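PDB 3FDH: SusD homolog from Bacteroides thetaiotaomicron VPI-5482, which probably binds glycans at the outer membrane as a SusD/RagB-family lipoprotein, helping to capture sugars for uptake. Local coordinates for residues Y44-I49 with G429-T434; N436-M441 with S458-R463; G39-Y44 with S73-S78; G268-A273 with K420-W425; Y51-D56 with V303-G308. All coordinates share one frame; numbering follows the deposited sequence.

All five contacts are largely buried, but their depth differs: contact 1 lies about 6 Å from the centre of the chain, measured centre to centre, and contact 5 about 19 Å. Contacts 1 and 3 both use helix 40-48, and contacts 1 and 2 both use helix 431-443, so contact 1 is the hub. Its chemistry is small and apolar, whereas contact 3, nearer the surface, adds waters round an aspartate. Contact 2 combines two phenylalanines with an arginine bond to a backbone carbonyl. Contacts 4 and 5 meet through Tyr51, whose OH bonds to Tyr421 O, and each places one water beside its apolar packing.

Contact 1. Residues Y44-I49 with G429-T434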
# COMPACT_ATOMS: atom_id res chain seq x y z
N TYR A 44 4.68 -8.31 4.04
CA TYR A 44 6.13 -8.19 4.18
C TYR A 44 6.56 -6.74 4.29
O TYR A 44 7.43 -6.38 5.09
CB TYR A 44 6.87 -8.96 3.08
CG TYR A 44 6.84 -10.45 3.27
CD1 TYR A 44 5.66 -11.20 3.09
CD2 TYR A 44 7.99 -11.15 3.59
CE1 TYR A 44 5.65 -12.60 3.25
CE2 TYR A 44 8.00 -12.55 3.77
CZ TYR A 44 6.83 -13.27 3.58
OH TYR A 44 6.87 -14.65 3.74
N ALA A 45 5.97 -5.88 3.47
CA ALA A 45 6.24 -4.45 3.58
C ALA A 45 6.07 -3.95 5.01
O ALA A 45 6.84 -3.13 5.53
CB ALA A 45 5.34 -3.66 2.60
N SER A 46 5.03 -4.45 5.65
CA SER A 46 4.72 -4.06 7.03
C SER A 46 5.90 -4.26 7.94
O SER A 46 6.21 -3.43 8.80
CB SER A 46 3.53 -4.84 7.59
OG SER A 46 2.34 -4.62 6.88
N SER A 47 6.59 -5.37 7.71
CA SER A 47 7.79 -5.69 8.47
C SER A 47 8.96 -4.82 8.00
O SER A 47 9.66 -4.20 8.77
CB SER A 47 8.19 -7.17 8.27
OG SER A 47 9.49 -7.40 8.76
N TYR A 48 9.15 -4.72 6.70
CA TYR A 48 10.33 -4.01 6.21
C TYR A 48 10.40 -2.55 6.68
O TYR A 48 11.49 -2.07 7.03
CB TYR A 48 10.48 -4.12 4.70
CG TYR A 48 10.58 -5.51 4.15
CD1 TYR A 48 11.08 -6.56 4.91
CD2 TYR A 48 10.29 -5.76 2.81
CE1 TYR A 48 11.24 -7.80 4.36
CE2 TYR A 48 10.43 -7.01 2.27
CZ TYR A 48 10.94 -8.03 3.04
OH TYR A 48 11.13 -9.30 2.50
N ILE A 49 9.27 -1.85 6.70
CA ILE A 49 9.22 -0.43 7.12
C ILE A 49 8.64 -0.23 8.51
O ILE A 49 8.22 0.84 8.93
CB ILE A 49 8.66 0.54 6.05
CG1 ILE A 49 7.36 0.05 5.43
CG2 ILE A 49 9.73 0.65 4.94
CD1 ILE A 49 6.22 -0.04 6.35
N GLY A 429 -4.05 -1.93 3.82
CA GLY A 429 -3.17 -2.39 2.74
C GLY A 429 -2.20 -1.32 2.26
O GLY A 429 -1.72 -1.38 1.14
N GLU A 430 -1.89 -0.34 3.11
CA GLU A 430 -1.03 0.81 2.71
C GLU A 430 0.48 0.69 2.93
O GLU A 430 1.25 1.58 2.54
CB GLU A 430 -1.57 2.11 3.32
CG GLU A 430 -2.94 2.48 2.78
CD GLU A 430 -3.42 3.85 3.23
OE1 GLU A 430 -3.60 4.06 4.45
OE2 GLU A 430 -3.61 4.72 2.34
N ALA A 431 0.90 -0.43 3.51
CA ALA A 431 2.32 -0.64 3.80
C ALA A 431 3.02 -0.77 2.49
O ALA A 431 4.18 -0.37 2.30
CB ALA A 431 2.56 -1.88 4.67
N THR A 432 2.29 -1.34 1.56
CA THR A 432 2.83 -1.56 0.22
C THR A 432 3.35 -0.22 -0.32
O THR A 432 4.50 -0.04 -0.72
CB THR A 432 1.71 -2.12 -0.70
OG1 THR A 432 1.40 -3.47 -0.31
CG2 THR A 432 2.10 -2.12 -2.15
N GLU A 433 2.47 0.76 -0.29
CA GLU A 433 2.81 2.09 -0.80
C GLU A 433 3.83 2.81 0.12
O GLU A 433 4.68 3.54 -0.35
CB GLU A 433 1.53 2.90 -1.04
CG GLU A 433 1.71 4.29 -1.61
CD GLU A 433 2.33 4.31 -3.00
OE1 GLU A 433 2.42 3.27 -3.65
OE2 GLU A 433 2.68 5.41 -3.45
N THR A 434 3.75 2.60 1.42
CA THR A 434 4.71 3.25 2.34
C THR A 434 6.12 2.82 2.08
O THR A 434 7.07 3.60 2.17
CB THR A 434 4.38 3.01 3.74
OG1 THR A 434 3.16 3.70 4.00
CG2 THR A 434 5.50 3.56 4.65
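Ala45 and Ala431 meet methyl to methyl, their CB atoms 3.9 Å apart. Two such short side chains suit the place, because the backbones approach to 5.3 Å between Ser46 CA and Ala431 CA. The methyl of Ala45 also lies against the carbonyl of its partner, CB to Ala431 O being 3.5 Å. Beside this pair, Ser46 OG touches Ala431 CB at 3.5 Å. The hydroxyl stands anti to its own carbonyl carbon (chi1 -62°) and hydrogen-bonds back to Asn42 O in the same helix, which satisfies a polar group set against a methyl. Ile49, just past the end of helix 40-48, supplies the longer apolar arm. Its CG1 takes the crowded position between backbone N and carbonyl carbon (chi1 48°), 4.0 Å from Thr434 CG2. Ile49 CD1 is likewise 4.0 Å from Thr434 CG2 and lies 4.4 Å from Ala431 CB. The two branched side chains cross obliquely. Threonine suits this spot by being two-sided: CG2 is given to Ile49, whereas OG1 is hydrogen-bonded to Tyr51 OH. Asn42 OD1 accepts a hydrogen bond from Ala431 N at the start of the second helix. The contact thus packs the end of helix 40-48 against the beginning of helix 431-443, with Thr432 turned to helix 106-127 and Tyr44 to helix 57-63.

Contact 2. Residues N436-M441 with S458-R463; sequences NDFRRM and SKFPLR
Arg439 and Leu462 mark the nearest backbone approach, CA to CA 6.8 Å, where helix 431-443 meets the irregular chain that follows helix 456-459. Arg439 reaches across with NH1, which donates to Leu462 O at 2.8 Å with an N-H...O angle of 159°. The carbonyl oxygen lies at the edge of the guanidinium, near its plane. The arginine chain is bent at chi3 (-68°), which turns NE out of the extended course. NH2 makes a weak bond to Asn436 OD1 and a hydrogen bond to Asp125 O, while Phe126 adds a cation-pi contact. A long side chain with several N-H groups therefore suits a place where backbone carbonyls need donors. An alanine here in place of Arg439 would probably leave Leu462 O and Asp125 O without these donors, loosening the tie between loop and helix. Alongside, Phe438 and Phe460 supply the apolar part: CD2 of Phe438 is 3.7 Å from CZ of Phe460, and the rings meet obliquely, their planes at 53°. Phe460 also offers its edge to the aliphatic Arg439 CG, 4.4 Å from Phe460 CE2. On the far side of the helix, Arg440 and Asp437 are joined by a salt bridge. Arg440 and Asp437 continue to Glu344 on helix 335-348 and Lys420 on helix 412-423, whereas Arg439 and Asn436 face helix 106-127.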
# COMPACT_ATOMS: atom_id res chain seq x y z
N ASN A 436 7.22 1.90 -0.93
CA ASN A 436 7.61 2.65 -2.12
C ASN A 436 8.12 4.02 -1.70
O ASN A 436 9.18 4.43 -2.12
CB ASN A 436 6.48 2.82 -3.11
CG ASN A 436 6.06 1.53 -3.76
OD1 ASN A 436 6.91 0.66 -4.02
ND2 ASN A 436 4.74 1.38 -4.00
N ASP A 437 7.36 4.73 -0.86
CA ASP A 437 7.79 6.06 -0.44
C ASP A 437 9.14 6.01 0.26
O ASP A 437 10.00 6.86 0.08
CB ASP A 437 6.80 6.69 0.55
CG ASP A 437 5.51 7.27 -0.12
OD1 ASP A 437 5.58 7.90 -1.19
OD2 ASP A 437 4.43 7.20 0.51
N PHE A 438 9.36 4.93 1.01
CA PHE A 438 10.58 4.85 1.84
C PHE A 438 11.77 4.71 0.95
O PHE A 438 12.80 5.37 1.10
CB PHE A 438 10.54 3.62 2.81
CG PHE A 438 11.68 3.61 3.77
CD1 PHE A 438 11.64 4.33 4.94
CD2 PHE A 438 12.83 2.96 3.47
CE1 PHE A 438 12.72 4.38 5.77
CE2 PHE A 438 13.90 2.98 4.30
CZ PHE A 438 13.86 3.69 5.46
N ARG A 439 11.60 3.85 -0.02
CA ARG A 439 12.67 3.58 -0.96
C ARG A 439 12.89 4.78 -1.90
O ARG A 439 14.00 5.06 -2.35
CB ARG A 439 12.39 2.32 -1.78
CG ARG A 439 12.46 1.05 -0.98
CD ARG A 439 12.22 -0.13 -1.92
NE ARG A 439 10.86 -0.14 -2.43
CZ ARG A 439 10.46 -0.78 -3.51
NH1 ARG A 439 11.34 -1.41 -4.24
NH2 ARG A 439 9.21 -0.71 -3.88
N ARG A 440 11.83 5.52 -2.16
CA ARG A 440 11.96 6.68 -3.04
C ARG A 440 12.78 7.70 -2.28
O ARG A 440 13.67 8.32 -2.87
CB ARG A 440 10.60 7.23 -3.46
CG ARG A 440 10.67 8.56 -4.17
CD ARG A 440 9.34 8.97 -4.75
NE ARG A 440 8.28 9.08 -3.77
CZ ARG A 440 8.00 10.21 -3.11
NH1 ARG A 440 8.74 11.31 -3.29
NH2 ARG A 440 7.03 10.21 -2.23
N MSE A 441 12.47 7.88 -1.00
CA MSE A 441 13.26 8.80 -0.12
C MSE A 441 14.73 8.40 -0.10
O MSE A 441 15.62 9.26 -0.11
CB MSE A 441 12.74 8.84 1.28
CG MSE A 441 11.64 9.81 1.28
SE MSE A 441 10.62 10.17 2.94
CE MSE A 441 9.48 8.69 3.05
N SER A 458 23.23 -4.19 6.37
CA SER A 458 23.52 -4.82 5.09
C SER A 458 22.35 -5.58 4.47
O SER A 458 22.45 -6.03 3.34
CB SER A 458 24.66 -5.81 5.25
OG SER A 458 24.26 -6.87 6.12
N LYS A 459 21.23 -5.68 5.18
CA LYS A 459 20.09 -6.44 4.70
C LYS A 459 18.74 -5.76 4.66
O LYS A 459 17.72 -6.37 4.96
CB LYS A 459 19.97 -7.77 5.44
CG LYS A 459 21.04 -8.73 4.95
CD LYS A 459 20.97 -10.00 5.68
CE LYS A 459 21.70 -11.03 4.95
NZ LYS A 459 21.55 -12.28 5.74
N PHE A 460 18.75 -4.49 4.29
CA PHE A 460 17.50 -3.79 4.03
C PHE A 460 17.08 -4.10 2.60
O PHE A 460 17.82 -3.79 1.66
CB PHE A 460 17.61 -2.28 4.16
CG PHE A 460 16.33 -1.62 3.86
CD1 PHE A 460 15.27 -1.71 4.75
CD2 PHE A 460 16.13 -1.01 2.63
CE1 PHE A 460 14.04 -1.19 4.44
CE2 PHE A 460 14.93 -0.44 2.34
CZ PHE A 460 13.86 -0.54 3.24
N PRO A 461 15.92 -4.74 2.39
CA PRO A 461 15.57 -5.07 1.02
C PRO A 461 15.11 -3.90 0.18
O PRO A 461 14.11 -3.24 0.48
CB PRO A 461 14.44 -6.07 1.17
CG PRO A 461 13.83 -5.78 2.50
CD PRO A 461 14.84 -5.05 3.34
N LEU A 462 15.84 -3.70 -0.91
CA LEU A 462 15.57 -2.56 -1.81
C LEU A 462 14.49 -2.90 -2.81
O LEU A 462 14.02 -2.05 -3.57
CB LEU A 462 16.83 -2.20 -2.58
CG LEU A 462 18.04 -1.85 -1.72
CD1 LEU A 462 19.26 -1.59 -2.58
CD2 LEU A 462 17.76 -0.63 -0.98
N ARG A 463 14.14 -4.18 -2.80
CA ARG A 463 13.15 -4.74 -3.73
C ARG A 463 12.77 -6.13 -3.29
O ARG A 463 13.39 -6.66 -2.36
CB ARG A 463 13.77 -4.82 -5.13
CG ARG A 463 14.97 -5.72 -5.25
CD ARG A 463 15.89 -5.23 -6.37
NE ARG A 463 15.33 -5.38 -7.70
CZ ARG A 463 15.75 -4.74 -8.79
NH1 ARG A 463 16.71 -3.84 -8.72
NH2 ARG A 463 15.15 -5.00 -9.95

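Contact 3. Residues G39-Y44 with S73-S78; sequences GDINTY and STFNNS
Phe75 turns the edge of its ring onto the face of Tyr44, with CZ 3.5 Å from Tyr44 CG. The planes stand at 72° in a T-shaped pair whose centroids are 4.8 Å apart, so the phenylalanine C-H groups meet the tyrosine pi cloud. Near the outer end of the tyrosine, Thr74 CG2 touches Tyr44 CE2 at 3.7 Å. That methyl stands anti to the backbone N, which brings it there, with OG1 (chi1 -57°) left for Glu68. Ile41 extends CD1 into the angle between Phe75 and Ser78, 4.0 Å from Phe75 CD1; a flexible branched chain suits a site touching both a ring and a serine CB. At the more polar margin, Asp40 CB lies 3.3 Å from Ser78 OG. Waters carry the polar links: one accepts from Ser78 N and lies 2.7 Å from Asp40 OD2, and another donates to Asp40 OD2 and accepts from Asn77 ND2. Further out, Glu68 holds both Tyr44 and Thr74, OE2 bonding to Tyr44 OH and its backbone O to Thr74 OG1. Tyr464 stacks on Phe75. Gly39 and Phe75 are the N-caps of helices 40-48 and 76-95: a T-shaped aromatic pair between two helix N-terminal regions in the largely helical SusD-like fold.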
# COMPACT_ATOMS: atom_id res chain seq x y z
N GLY A 39 -2.13 -8.25 0.01
CA GLY A 39 -1.73 -9.63 0.32
C GLY A 39 -0.31 -9.69 0.87
O GLY A 39 0.13 -8.80 1.58
N ASP A 40 0.46 -10.67 0.42
CA ASP A 40 1.82 -10.85 0.92
C ASP A 40 2.71 -9.64 0.68
O ASP A 40 3.55 -9.36 1.47
CB ASP A 40 2.53 -12.04 0.28
CG ASP A 40 1.90 -13.40 0.59
OD1 ASP A 40 1.16 -13.51 1.58
OD2 ASP A 40 2.16 -14.36 -0.18
N ILE A 41 2.52 -8.93 -0.42
CA ILE A 41 3.36 -7.75 -0.70
C ILE A 41 3.27 -6.79 0.49
O ILE A 41 4.27 -6.29 0.99
CB ILE A 41 2.94 -7.01 -1.98
CG1 ILE A 41 3.18 -7.89 -3.22
CG2 ILE A 41 3.74 -5.72 -2.16
CD1 ILE A 41 4.56 -8.36 -3.35
N ASN A 42 2.04 -6.61 0.95
CA ASN A 42 1.70 -5.68 2.05
C ASN A 42 2.16 -6.24 3.38
O ASN A 42 2.63 -5.51 4.27
CB ASN A 42 0.19 -5.41 2.13
CG ASN A 42 -0.20 -4.41 3.23
OD1 ASN A 42 0.06 -3.20 3.09
ND2 ASN A 42 -0.94 -4.88 4.27
N THR A 43 2.01 -7.55 3.50
CA THR A 43 2.38 -8.24 4.73
C THR A 43 3.86 -8.06 5.05
O THR A 43 4.25 -7.68 6.17
CB THR A 43 1.92 -9.72 4.66
OG1 THR A 43 0.46 -9.71 4.60
CG2 THR A 43 2.44 -10.51 5.91
N TYR A 44 4.68 -8.31 4.04
CA TYR A 44 6.13 -8.19 4.18
C TYR A 44 6.56 -6.74 4.29
O TYR A 44 7.43 -6.38 5.09
CB TYR A 44 6.87 -8.96 3.08
CG TYR A 44 6.84 -10.45 3.27
CD1 TYR A 44 5.66 -11.20 3.09
CD2 TYR A 44 7.99 -11.15 3.59
CE1 TYR A 44 5.65 -12.60 3.25
CE2 TYR A 44 8.00 -12.55 3.77
CZ TYR A 44 6.83 -13.27 3.58
OH TYR A 44 6.87 -14.65 3.74
N SER A 73 11.29 -17.94 -3.79
CA SER A 73 10.02 -18.58 -3.39
C SER A 73 9.09 -17.68 -2.67
O SER A 73 7.88 -17.86 -2.70
CB SER A 73 10.26 -19.69 -2.38
OG SER A 73 11.05 -20.67 -2.95
N THR A 74 9.69 -16.70 -2.02
CA THR A 74 8.96 -15.90 -1.07
C THR A 74 7.76 -15.19 -1.63
O THR A 74 6.69 -15.17 -0.99
CB THR A 74 9.89 -14.92 -0.40
OG1 THR A 74 10.95 -15.68 0.21
CG2 THR A 74 9.19 -14.12 0.61
N PHE A 75 7.94 -14.56 -2.79
CA PHE A 75 6.83 -13.79 -3.40
C PHE A 75 6.35 -14.42 -4.66
O PHE A 75 5.75 -13.77 -5.49
CB PHE A 75 7.26 -12.35 -3.66
CG PHE A 75 7.62 -11.63 -2.38
CD1 PHE A 75 6.62 -11.29 -1.50
CD2 PHE A 75 8.95 -11.35 -2.04
CE1 PHE A 75 6.90 -10.68 -0.32
CE2 PHE A 75 9.25 -10.75 -0.84
CZ PHE A 75 8.22 -10.41 0.03
N ASN A 76 6.60 -15.71 -4.80
CA ASN A 76 6.17 -16.42 -6.02
C ASN A 76 4.67 -16.34 -6.25
O ASN A 76 4.19 -16.07 -7.35
CB ASN A 76 6.59 -17.88 -6.04
CG ASN A 76 6.51 -18.47 -7.44
OD1 ASN A 76 6.99 -17.87 -8.39
ND2 ASN A 76 5.87 -19.62 -7.56
N ASN A 77 3.92 -16.58 -5.19
CA ASN A 77 2.46 -16.51 -5.28
C ASN A 77 1.96 -15.12 -5.65
O ASN A 77 1.10 -14.96 -6.52
CB ASN A 77 1.79 -16.95 -3.98
CG ASN A 77 1.85 -18.43 -3.76
OD1 ASN A 77 2.06 -19.21 -4.69
ND2 ASN A 77 1.65 -18.85 -2.51
N SER A 78 2.53 -14.12 -4.98
CA SER A 78 2.15 -12.73 -5.23
C SER A 78 2.45 -12.36 -6.65
O SER A 78 1.67 -11.74 -7.34
CB SER A 78 2.89 -11.78 -4.32
OG SER A 78 2.46 -12.00 -2.99
O HOH W 1 3.80 -14.62 -2.26
O HOH W 2 -0.38 -12.33 -2.20
O HOH W 3 0.90 -16.62 -0.68
O HOH W 4 5.70 -16.31 1.25

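Contact 4. Residues G268-A273 with K420-W425; sequences GTKLLA and KYLAMW
Leu271 and Leu422 slide past each other in opposite directions, their CD2 methyls 3.9 Å apart. The other branch of Leu271 goes to Trp425: CD1 lies 3.5 Å from Trp425 CZ3 and reaches CH2 slightly less closely, meeting the six-membered part of the indole obliquely. A forked side chain suits this position because each methyl has its own partner. The NE1 of Trp425 is hydrogen-bonded to Glu52 OE2. This is helix-against-helix packing between 265-274 and the last turn of 412-423, within the mainly helical SusD-like fold; Leu267, one turn before Leu271, adds to the same apolar face by touching Tyr421, Leu422 and Trp425. On the other flank, Lys270 crosses the tyrosine at about a right angle, with CD 3.9 Å from Tyr421 CE1. The lysine runs extended until its last torsion, where the chain bends (chi4 66°) and sets NZ apart from that straight course. Lys270 NZ donates to Thr450 O and to a water at 2.8 Å, and the water in turn donates to Tyr421 OH, also at 2.8 Å. The tyrosine hydroxyl is bonded to Ile49 O as well.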
# COMPACT_ATOMS: atom_id res chain seq x y z
N GLY A 268 5.97 2.55 17.95
CA GLY A 268 5.49 3.04 19.25
C GLY A 268 6.32 4.23 19.73
O GLY A 268 5.80 5.21 20.26
N THR A 269 7.62 4.16 19.49
CA THR A 269 8.51 5.25 19.88
C THR A 269 8.07 6.56 19.20
O THR A 269 8.04 7.61 19.82
CB THR A 269 9.95 4.94 19.46
OG1 THR A 269 10.37 3.73 20.10
CG2 THR A 269 10.92 6.08 19.87
N LYS A 270 7.76 6.47 17.91
CA LYS A 270 7.33 7.65 17.14
C LYS A 270 6.01 8.18 17.68
O LYS A 270 5.83 9.36 17.96
CB LYS A 270 7.15 7.30 15.66
CG LYS A 270 8.44 6.94 14.92
CD LYS A 270 8.18 6.57 13.48
CE LYS A 270 9.49 6.23 12.69
NZ LYS A 270 10.23 5.01 13.12
N LEU A 271 5.05 7.27 17.78
CA LEU A 271 3.72 7.66 18.27
C LEU A 271 3.79 8.36 19.64
O LEU A 271 3.07 9.35 19.92
CB LEU A 271 2.76 6.43 18.32
CG LEU A 271 2.45 5.75 16.99
CD1 LEU A 271 1.69 4.38 17.16
CD2 LEU A 271 1.66 6.73 16.10
N LEU A 272 4.64 7.82 20.49
CA LEU A 272 4.81 8.32 21.86
C LEU A 272 5.48 9.67 21.83
O LEU A 272 5.15 10.55 22.60
CB LEU A 272 5.64 7.35 22.74
CG LEU A 272 4.96 6.04 23.19
CD1 LEU A 272 6.02 5.03 23.72
CD2 LEU A 272 3.87 6.36 24.23
N ALA A 273 6.40 9.83 20.91
CA ALA A 273 7.16 11.07 20.84
C ALA A 273 6.23 12.21 20.46
O ALA A 273 6.39 13.33 20.90
CB ALA A 273 8.29 10.96 19.85
N LYS A 420 2.81 11.04 6.70
CA LYS A 420 2.28 10.15 5.68
C LYS A 420 2.51 8.75 6.19
O LYS A 420 1.64 7.90 6.16
CB LYS A 420 2.99 10.38 4.32
CG LYS A 420 2.41 9.60 3.18
CD LYS A 420 3.07 9.90 1.85
CE LYS A 420 2.26 9.40 0.66
NZ LYS A 420 3.15 9.29 -0.60
N TYR A 421 3.73 8.52 6.63
CA TYR A 421 4.16 7.24 7.24
C TYR A 421 3.24 6.78 8.38
O TYR A 421 2.71 5.67 8.32
CB TYR A 421 5.64 7.26 7.66
CG TYR A 421 6.06 6.02 8.41
CD1 TYR A 421 5.96 5.97 9.79
CD2 TYR A 421 6.61 4.93 7.75
CE1 TYR A 421 6.29 4.84 10.51
CE2 TYR A 421 6.96 3.79 8.46
CZ TYR A 421 6.83 3.74 9.83
OH TYR A 421 7.20 2.59 10.56
N LEU A 422 2.90 7.68 9.32
CA LEU A 422 2.05 7.32 10.45
C LEU A 422 0.59 7.07 10.05
O LEU A 422 -0.08 6.20 10.62
CB LEU A 422 2.10 8.41 11.55
CG LEU A 422 3.50 8.51 12.18
CD1 LEU A 422 3.48 9.68 13.18
CD2 LEU A 422 3.89 7.21 12.90
N ALA A 423 0.11 7.83 9.06
CA ALA A 423 -1.27 7.66 8.54
C ALA A 423 -1.53 6.35 7.82
O ALA A 423 -2.63 5.82 7.81
CB ALA A 423 -1.63 8.79 7.59
N MSE A 424 -0.48 5.85 7.21
CA MSE A 424 -0.54 4.69 6.29
C MSE A 424 -0.27 3.33 6.96
O MSE A 424 -0.30 2.26 6.37
CB MSE A 424 0.25 5.02 5.03
CG MSE A 424 -0.39 6.09 4.25
SE MSE A 424 0.40 6.62 2.59
CE MSE A 424 0.00 5.09 1.45
N TRP A 425 -0.19 3.43 8.27
CA TRP A 425 -0.18 2.26 9.19
C TRP A 425 -1.64 1.90 9.44
O TRP A 425 -2.45 2.73 9.81
CB TRP A 425 0.43 2.67 10.52
CG TRP A 425 0.36 1.66 11.59
CD1 TRP A 425 0.70 0.34 11.48
CD2 TRP A 425 0.03 1.87 12.96
NE1 TRP A 425 0.57 -0.31 12.69
CE2 TRP A 425 0.12 0.61 13.61
CE3 TRP A 425 -0.36 3.01 13.72
CZ2 TRP A 425 -0.12 0.46 14.96
CZ3 TRP A 425 -0.65 2.84 15.04
CH2 TRP A 425 -0.49 1.58 15.66
O HOH W 5 8.48 2.77 13.03

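Contact 5. Residues Y51-D56 with V303-G308; sequences YEVGVD and VPAPNG
Val53 and Ala305 make the main apolar contact, CB to CB 3.6 Å. Ala305 CB is also 3.7 Å from Val53 CG1. Val55 CG1 is near Ala305 CB too, at 3.9 Å, so the methyl touches two valines of the 51-56 segment. A small residue suits this place, where the loop passes close to a strand and a longer side chain would meet the valines. Van der Waals contacts with polar atoms come next. Val53 CG1 stands anti to the backbone N (chi1 -177°), and CG2 anti to the carbonyl carbon. The CG2 methyl lies 3.6 Å from Ala305 O and 3.5 Å from Asn307 ND2, the asparagine side chain crossing the valine at about a right angle. A branched residue thus covers the loop backbone and the amide at once. An alanine at Val53 would probably open a gap beside Ala305 and Asn307 where the two methyls now pack. The polar links run through a water and through outside partners. One water donates to Glu52 O at 2.8 Å and accepts from Asn307 ND2 at 2.8 Å, bridging strand and loop. The amide of Asn307 is held further by Ser264 OG on ND2 and by Ser266 N on OD1, and Ala305 O accepts from Thr265 OG1. The loop is joined to both strand 52-54 and the start of helix 265-274, while the strand pairs antiparallel with 261-263 through backbone bonds of Val53 with Gly262.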
# COMPACT_ATOMS: atom_id res chain seq x y z
N TYR A 51 6.03 -1.15 10.43
CA TYR A 51 4.63 -0.92 10.91
C TYR A 51 4.23 -2.05 11.88
O TYR A 51 3.37 -1.91 12.79
CB TYR A 51 3.68 -0.99 9.75
CG TYR A 51 3.51 0.28 8.96
CD1 TYR A 51 3.80 1.54 9.53
CD2 TYR A 51 2.97 0.24 7.66
CE1 TYR A 51 3.58 2.72 8.81
CE2 TYR A 51 2.75 1.40 6.95
CZ TYR A 51 3.02 2.63 7.51
OH TYR A 51 2.79 3.77 6.76
N GLU A 52 4.86 -3.19 11.63
CA GLU A 52 4.70 -4.43 12.37
C GLU A 52 5.98 -5.18 12.44
O GLU A 52 6.89 -4.93 11.64
CB GLU A 52 3.61 -5.35 11.75
CG GLU A 52 2.23 -4.70 11.52
CD GLU A 52 1.44 -4.31 12.74
OE1 GLU A 52 1.75 -4.78 13.86
OE2 GLU A 52 0.44 -3.56 12.57
N VAL A 53 5.99 -6.14 13.35
CA VAL A 53 7.13 -7.03 13.53
C VAL A 53 6.74 -8.45 13.20
O VAL A 53 5.72 -8.97 13.65
CB VAL A 53 7.72 -6.95 14.97
CG1 VAL A 53 8.96 -7.82 15.10
CG2 VAL A 53 8.07 -5.50 15.32
N GLY A 54 7.51 -9.08 12.32
CA GLY A 54 7.27 -10.49 12.02
C GLY A 54 7.80 -11.30 13.18
O GLY A 54 8.99 -11.23 13.50
N VAL A 55 6.93 -12.10 13.79
CA VAL A 55 7.25 -12.82 15.05
C VAL A 55 7.20 -14.35 14.93
O VAL A 55 7.65 -15.08 15.81
CB VAL A 55 6.35 -12.31 16.25
CG1 VAL A 55 6.68 -10.81 16.62
CG2 VAL A 55 4.83 -12.53 15.97
N ASP A 56 6.65 -14.84 13.84
CA ASP A 56 6.57 -16.28 13.63
C ASP A 56 6.74 -16.72 12.17
O ASP A 56 6.36 -16.03 11.23
CB ASP A 56 5.24 -16.82 14.16
CG ASP A 56 5.23 -18.34 14.23
OD1 ASP A 56 6.04 -18.91 14.97
OD2 ASP A 56 4.41 -18.96 13.55
N VAL A 303 3.98 -5.61 25.84
CA VAL A 303 5.03 -6.50 25.37
C VAL A 303 5.25 -6.29 23.85
O VAL A 303 5.05 -7.20 23.02
CB VAL A 303 4.73 -7.99 25.71
CG1 VAL A 303 5.99 -8.87 25.43
CG2 VAL A 303 4.27 -8.15 27.16
N PRO A 304 5.68 -5.08 23.47
CA PRO A 304 5.96 -4.89 22.04
C PRO A 304 7.16 -5.69 21.60
O PRO A 304 8.02 -6.08 22.41
CB PRO A 304 6.19 -3.37 21.92
CG PRO A 304 6.75 -2.98 23.29
CD PRO A 304 6.08 -3.92 24.28
N ALA A 305 7.19 -5.97 20.32
CA ALA A 305 8.25 -6.75 19.69
C ALA A 305 9.40 -5.84 19.24
O ALA A 305 9.17 -4.76 18.65
CB ALA A 305 7.69 -7.57 18.52
N PRO A 306 10.64 -6.25 19.54
CA PRO A 306 11.78 -5.47 19.11
C PRO A 306 12.04 -5.67 17.63
O PRO A 306 12.20 -6.80 17.14
CB PRO A 306 12.94 -6.04 19.91
CG PRO A 306 12.55 -7.44 20.16
CD PRO A 306 11.07 -7.44 20.31
N ASN A 307 12.08 -4.56 16.92
CA ASN A 307 12.28 -4.62 15.47
C ASN A 307 13.57 -5.29 15.13
O ASN A 307 14.62 -4.95 15.65
CB ASN A 307 12.26 -3.23 14.85
CG ASN A 307 11.04 -2.46 15.25
OD1 ASN A 307 11.05 -1.78 16.28
ND2 ASN A 307 9.92 -2.65 14.50
N GLY A 308 13.47 -6.29 14.27
CA GLY A 308 14.65 -7.03 13.83
C GLY A 308 15.23 -8.08 14.76
O GLY A 308 16.19 -8.75 14.39
O HOH W 6 9.53 -4.40 12.36